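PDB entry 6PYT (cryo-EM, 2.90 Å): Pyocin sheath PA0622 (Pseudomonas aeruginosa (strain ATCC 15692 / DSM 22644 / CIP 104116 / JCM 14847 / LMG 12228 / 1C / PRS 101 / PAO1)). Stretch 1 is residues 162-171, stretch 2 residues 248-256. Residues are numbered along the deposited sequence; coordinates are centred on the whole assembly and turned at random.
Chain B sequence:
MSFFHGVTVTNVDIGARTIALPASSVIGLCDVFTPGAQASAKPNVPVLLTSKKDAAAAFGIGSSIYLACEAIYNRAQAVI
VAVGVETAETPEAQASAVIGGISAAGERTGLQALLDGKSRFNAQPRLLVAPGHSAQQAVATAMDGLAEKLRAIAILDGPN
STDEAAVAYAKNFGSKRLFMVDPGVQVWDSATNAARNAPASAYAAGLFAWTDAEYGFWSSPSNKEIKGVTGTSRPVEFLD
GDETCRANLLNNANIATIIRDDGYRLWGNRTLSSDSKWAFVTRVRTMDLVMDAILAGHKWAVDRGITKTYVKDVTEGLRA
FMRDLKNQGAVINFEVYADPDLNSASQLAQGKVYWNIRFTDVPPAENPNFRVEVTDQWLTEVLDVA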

# COMPACT_ATOMS: atom_id res chain seq x y z
N THR B 162 -62.60 -22.68 -42.25
CA THR B 162 -62.01 -23.75 -41.47
C THR B 162 -60.58 -24.05 -41.91
O THR B 162 -60.00 -23.40 -42.78
CB THR B 162 -62.86 -25.01 -41.59
OG1 THR B 162 -62.30 -26.05 -40.79
CG2 THR B 162 -62.92 -25.46 -43.04
N ASP B 163 -60.00 -25.08 -41.27
CA ASP B 163 -58.65 -25.52 -41.59
C ASP B 163 -58.58 -26.12 -42.98
O ASP B 163 -57.56 -25.97 -43.66
CB ASP B 163 -58.19 -26.54 -40.57
N GLU B 164 -59.64 -26.80 -43.41
CA GLU B 164 -59.60 -27.46 -44.71
C GLU B 164 -59.71 -26.46 -45.85
O GLU B 164 -59.20 -26.72 -46.94
CB GLU B 164 -60.70 -28.51 -44.78
N ALA B 165 -60.36 -25.33 -45.61
CA ALA B 165 -60.35 -24.27 -46.60
C ALA B 165 -59.00 -23.59 -46.70
O ALA B 165 -58.69 -22.99 -47.73
CB ALA B 165 -61.42 -23.23 -46.28
N ALA B 166 -58.18 -23.69 -45.65
CA ALA B 166 -56.81 -23.19 -45.71
C ALA B 166 -55.89 -24.18 -46.40
O ALA B 166 -54.99 -23.77 -47.15
CB ALA B 166 -56.30 -22.91 -44.31
N VAL B 167 -56.07 -25.47 -46.14
CA VAL B 167 -55.23 -26.49 -46.76
C VAL B 167 -55.50 -26.57 -48.25
O VAL B 167 -54.56 -26.61 -49.06
CB VAL B 167 -55.46 -27.85 -46.07
CG1 VAL B 167 -54.75 -28.96 -46.80
CG2 VAL B 167 -54.99 -27.79 -44.64
N ALA B 168 -56.77 -26.57 -48.65
CA ALA B 168 -57.13 -26.64 -50.06
C ALA B 168 -56.76 -25.38 -50.82
O ALA B 168 -56.57 -25.44 -52.04
CB ALA B 168 -58.62 -26.93 -50.21
N TYR B 169 -56.66 -24.24 -50.13
CA TYR B 169 -56.16 -23.03 -50.75
C TYR B 169 -54.65 -23.00 -50.83
O TYR B 169 -54.09 -22.33 -51.70
CB TYR B 169 -56.69 -21.81 -49.99
CG TYR B 169 -56.27 -20.48 -50.55
CD1 TYR B 169 -56.74 -20.05 -51.78
CD2 TYR B 169 -55.44 -19.63 -49.84
CE1 TYR B 169 -56.37 -18.84 -52.30
CE2 TYR B 169 -55.07 -18.41 -50.35
CZ TYR B 169 -55.54 -18.02 -51.57
OH TYR B 169 -55.17 -16.81 -52.09
N ALA B 170 -53.97 -23.72 -49.94
CA ALA B 170 -52.52 -23.80 -49.99
C ALA B 170 -52.01 -24.80 -51.00
O ALA B 170 -50.82 -24.79 -51.31
CB ALA B 170 -51.96 -24.15 -48.61
N LYS B 171 -52.87 -25.68 -51.51
CA LYS B 171 -52.48 -26.59 -52.57
C LYS B 171 -52.52 -25.94 -53.94
O LYS B 171 -52.08 -26.56 -54.92
CB LYS B 171 -53.37 -27.83 -52.57
CG LYS B 171 -53.17 -28.72 -51.37
CD LYS B 171 -53.96 -30.01 -51.52
CE LYS B 171 -55.44 -29.77 -51.32
NZ LYS B 171 -56.22 -31.04 -51.33
N ASN B 248 -50.40 -28.19 -36.17
CA ASN B 248 -49.60 -29.15 -36.91
C ASN B 248 -50.25 -29.55 -38.22
O ASN B 248 -49.56 -29.95 -39.16
CB ASN B 248 -49.37 -30.41 -36.07
CG ASN B 248 -48.22 -31.25 -36.58
OD1 ASN B 248 -47.45 -30.83 -37.44
ND2 ASN B 248 -48.12 -32.48 -36.08
N LEU B 249 -51.58 -29.45 -38.29
CA LEU B 249 -52.27 -29.66 -39.56
C LEU B 249 -51.91 -28.58 -40.56
O LEU B 249 -51.68 -28.86 -41.74
CB LEU B 249 -53.78 -29.67 -39.34
CG LEU B 249 -54.62 -29.96 -40.57
CD1 LEU B 249 -54.41 -31.39 -41.00
CD2 LEU B 249 -56.08 -29.65 -40.31
N LEU B 250 -51.84 -27.33 -40.10
CA LEU B 250 -51.59 -26.23 -41.01
C LEU B 250 -50.12 -26.09 -41.35
O LEU B 250 -49.79 -25.61 -42.43
CB LEU B 250 -52.15 -24.94 -40.43
CG LEU B 250 -53.68 -24.95 -40.35
CD1 LEU B 250 -54.24 -23.74 -39.65
CD2 LEU B 250 -54.26 -25.05 -41.74
N ASN B 251 -49.21 -26.51 -40.46
CA ASN B 251 -47.80 -26.49 -40.82
C ASN B 251 -47.49 -27.53 -41.88
O ASN B 251 -46.67 -27.29 -42.77
CB ASN B 251 -46.92 -26.71 -39.59
CG ASN B 251 -46.81 -25.48 -38.74
OD1 ASN B 251 -46.77 -24.37 -39.25
ND2 ASN B 251 -46.74 -25.67 -37.44
N ASN B 252 -48.16 -28.68 -41.84
CA ASN B 252 -47.93 -29.70 -42.86
C ASN B 252 -48.57 -29.35 -44.19
O ASN B 252 -48.31 -30.05 -45.18
CB ASN B 252 -48.43 -31.05 -42.38
CG ASN B 252 -47.51 -31.67 -41.36
OD1 ASN B 252 -46.30 -31.66 -41.52
ND2 ASN B 252 -48.09 -32.22 -40.31
N ALA B 253 -49.40 -28.32 -44.25
CA ALA B 253 -49.84 -27.73 -45.50
C ALA B 253 -49.04 -26.48 -45.85
O ALA B 253 -49.46 -25.70 -46.70
CB ALA B 253 -51.33 -27.40 -45.44
N ASN B 254 -47.89 -26.30 -45.17
CA ASN B 254 -46.94 -25.20 -45.37
C ASN B 254 -47.58 -23.84 -45.08
O ASN B 254 -47.41 -22.88 -45.84
CB ASN B 254 -46.32 -25.23 -46.77
CG ASN B 254 -45.60 -26.52 -47.05
OD1 ASN B 254 -45.93 -27.23 -47.99
ND2 ASN B 254 -44.62 -26.84 -46.22
N ILE B 255 -48.29 -23.74 -43.96
CA ILE B 255 -48.94 -22.51 -43.53
C ILE B 255 -48.44 -22.17 -42.14
O ILE B 255 -48.45 -23.03 -41.25
CB ILE B 255 -50.47 -22.65 -43.54
CG1 ILE B 255 -50.98 -22.93 -44.95
CG2 ILE B 255 -51.14 -21.44 -42.98
CD1 ILE B 255 -52.41 -23.38 -44.97
N ALA B 256 -48.01 -20.93 -41.94
CA ALA B 256 -47.72 -20.44 -40.60
C ALA B 256 -49.01 -20.06 -39.88
O ALA B 256 -49.97 -19.59 -40.49
CB ALA B 256 -46.79 -19.24 -40.65

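No hydrogen bond joins these two stretches among the atoms modelled: a helix meets the end of another helix and the turn that follows it through van der Waals contacts, most of them between apolar side chains. The example illustrates a general principle, that a helix whose backbone polar groups are largely occupied by its own hydrogen bonds can pack against a neighbour by shape and hydrophobicity, with an alanine on one side at the places of closest approach.

The helix of stretch 1 is held by bonds such as Val-167 N to Asp-163 O (2.9 Å), Ala-168 N to Glu-164 O (3.0 Å) and Ala-170 N to Ala-166 O (3.0 Å). Spacings of three and four residues bring Asp-163, Ala-166 and Ala-170 round to the same side, each with its CA-to-CB bond directed toward stretch 2, while Val-167 joins them from a sideways position. Glu-164 and Ala-168 point away. Ala-166 and Ala-170 present no more than a methyl group, which lets the partner's longer side chains lie close to the helix backbone.

Stretch 2 supplies its surface by changing direction. Its helix gives way to a type I turn from Asn-251 to Asn-254, in which Asn-254 N bonds to Asn-251 O at 2.9 Å. Ile-255 N then reaches back to Leu-250 O, at 2.8 Å, tying the residue after the turn to the helix before it. Leu-250 and Ile-255 can thus face the same helix although five positions separate them in sequence.

Ile-255 makes the closest approach to the helix. Ile-255 CD1 sits 3.7 Å from Ala-170 CB, 4.0 Å from Ala-166 CB and only 3.4 Å from Ala-166 O, a carbonyl already accepting the bond from Ala-170 N. Leu-250 starts sideways, but its end comes nearer, and Leu-250 CD2 packs 3.9 Å from Ala-166 CB and 4.1 Å from Val-167 CG2. Ala-166 therefore touches both Leu-250 and Ile-255.

The backbones draw nearest where Val-167 CA and Ala-253 CA stand 5.7 Å apart. Here Val-167 CG2 meets Ala-253 CB at 3.8 Å, and the small alanine leaves little side chain between the two backbones. Beside this pair, Ala-170 CB approaches Ala-253 O at 3.5 Å, a van der Waals contact, since a methyl group is no conventional donor.

Earlier in stretch 1, Asp-163 CB lies 3.8 Å from Leu-249 CD2. The carboxylate of Asp-163 is not modelled, so the contact seen is purely a carbon one. Altogether the stretches bury 306 Å², a compact interface built on dispersion and the exclusion of water.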